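Local coordinates for protein glucosidase (Croceicoccus marinus, PDB 5Z3K) that probably hydrolyses O-glycosyl bonds as a beta-glucosidase of glycoside hydrolase family 39, at residues A[84-89]-A[127-132]. Residues are numbered along the deposited sequence; the frame is centred on the assembly and turned at random.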
# COMPACT_ATOMS: atom_id res chain seq x y z
N ALA A 84 9.82 27.20 16.37
CA ALA A 84 8.67 27.34 17.27
C ALA A 84 7.37 27.60 16.52
O ALA A 84 6.30 27.44 17.11
CB ALA A 84 8.93 28.46 18.28
N SER A 85 7.44 27.98 15.24
CA SER A 85 6.23 28.22 14.45
C SER A 85 5.60 26.94 13.91
O SER A 85 4.50 27.00 13.35
CB SER A 85 6.52 29.16 13.27
OG SER A 85 7.03 30.42 13.70
N TYR A 86 6.27 25.80 14.07
CA TYR A 86 5.85 24.53 13.50
C TYR A 86 5.29 23.63 14.60
O TYR A 86 5.67 23.73 15.76
CB TYR A 86 7.02 23.83 12.81
CG TYR A 86 7.52 24.56 11.60
CD1 TYR A 86 8.29 25.72 11.74
CD2 TYR A 86 7.21 24.13 10.32
CE1 TYR A 86 8.75 26.41 10.62
CE2 TYR A 86 7.67 24.81 9.20
CZ TYR A 86 8.43 25.96 9.36
OH TYR A 86 8.88 26.65 8.26
N ASN A 87 4.38 22.74 14.20
CA ASN A 87 3.70 21.83 15.13
C ASN A 87 4.08 20.41 14.72
O ASN A 87 3.35 19.75 13.98
CB ASN A 87 2.16 22.09 15.11
CG ASN A 87 1.37 21.07 15.92
OD1 ASN A 87 1.90 20.42 16.82
ND2 ASN A 87 0.09 20.93 15.58
N PHE A 88 5.25 19.97 15.18
CA PHE A 88 5.83 18.69 14.76
C PHE A 88 5.54 17.54 15.73
O PHE A 88 5.81 16.39 15.38
CB PHE A 88 7.35 18.81 14.60
CG PHE A 88 7.81 19.64 13.42
CD1 PHE A 88 7.33 19.41 12.14
CD2 PHE A 88 8.78 20.62 13.59
CE1 PHE A 88 7.79 20.16 11.05
CE2 PHE A 88 9.25 21.37 12.50
CZ PHE A 88 8.74 21.14 11.23
N ALA A 89 4.99 17.81 16.91
CA ALA A 89 5.05 16.83 17.99
C ALA A 89 4.41 15.50 17.60
O ALA A 89 5.04 14.44 17.70
CB ALA A 89 4.40 17.38 19.26
N GLU A 127 6.00 27.63 0.14
CA GLU A 127 7.21 26.93 -0.28
C GLU A 127 8.26 26.92 0.84
O GLU A 127 8.91 25.90 1.07
CB GLU A 127 7.75 27.58 -1.56
CG GLU A 127 9.01 26.91 -2.12
CD GLU A 127 9.40 27.45 -3.50
OE1 GLU A 127 8.58 28.17 -4.11
OE2 GLU A 127 10.52 27.15 -3.96
N GLN A 128 8.43 28.03 1.52
CA GLN A 128 9.37 28.08 2.60
C GLN A 128 8.98 27.09 3.72
O GLN A 128 9.78 26.42 4.24
CB GLN A 128 9.42 29.48 3.22
CG GLN A 128 9.95 30.58 2.38
CD GLN A 128 10.00 31.89 3.18
OE1 GLN A 128 9.05 32.63 3.22
NE2 GLN A 128 11.07 32.11 3.89
N VAL A 129 7.71 27.02 4.01
CA VAL A 129 7.25 26.16 5.10
C VAL A 129 7.41 24.70 4.71
O VAL A 129 7.83 23.87 5.53
CB VAL A 129 5.81 26.54 5.50
CG1 VAL A 129 5.16 25.46 6.34
CG2 VAL A 129 5.84 27.86 6.27
N VAL A 130 7.15 24.36 3.44
CA VAL A 130 7.37 22.98 2.99
C VAL A 130 8.84 22.62 3.10
O VAL A 130 9.20 21.52 3.54
CB VAL A 130 6.86 22.77 1.55
CG1 VAL A 130 7.30 21.38 1.02
CG2 VAL A 130 5.34 22.91 1.49
N GLU A 131 9.72 23.55 2.73
CA GLU A 131 11.15 23.25 2.75
C GLU A 131 11.63 22.95 4.16
O GLU A 131 12.41 22.01 4.37
CB GLU A 131 11.93 24.41 2.13
CG GLU A 131 13.45 24.23 2.16
CD GLU A 131 14.19 25.39 1.52
OE1 GLU A 131 13.53 26.28 0.94
OE2 GLU A 131 15.44 25.42 1.60
N ASN A 132 11.18 23.73 5.15
CA ASN A 132 11.63 23.48 6.52
C ASN A 132 10.96 22.28 7.16
O ASN A 132 11.53 21.69 8.09
CB ASN A 132 11.43 24.72 7.39
CG ASN A 132 12.44 25.81 7.08
OD1 ASN A 132 13.52 25.53 6.53
ND2 ASN A 132 12.11 27.05 7.43
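With CG of Tyr86 anti to its own carbonyl carbon (chi1 -66°), the tyrosine side chain sets out toward the helix holding Val129 and Asn132, while in Asn132 a like torsion (chi1 -74°) puts CG 3.8 Å from Tyr86 OH. The case illustrates how one aromatic residue can carry most of a loop-to-helix contact. Tyr86 OH lies 3.3 Å from Asn132 CB, and the asparagine side chain is roughly perpendicular to that of the tyrosine, the amide plane turned 65° from the ring. Val129 runs antiparallel to the tyrosine side chain: its CG1 rests 3.9 Å from Tyr86 CE2 and its CG2 3.8 Å from Tyr86 OH. The carbonyl oxygen of Val129 faces the ring edge in its plane, 3.8 Å from Tyr86 CE2. The polar ends are gathered by a third party, since Tyr86 OH and Asn132 ND2 both hydrogen-bond to the carbonyl oxygen of Pro80. An alanine in place of Tyr86 would probably open a gap beside Val129 and leave the Pro80 carbonyl with one donor fewer. Next along the loop, Tyr86 CB sits 3.3 Å above the Phe88 ring plane, offset toward the rim, and Phe88 CZ comes 4.2 Å from Asn132 O; the Phe88 ring also stacks with His136. Within the TIM barrel, the contact ties the loop that follows strand 53-55 and leads into helix 89-100 to helix 123-138, which Glu127 and Glu131 join by salt bridges to Arg181 and Arg185 of the neighbouring helix 169-186.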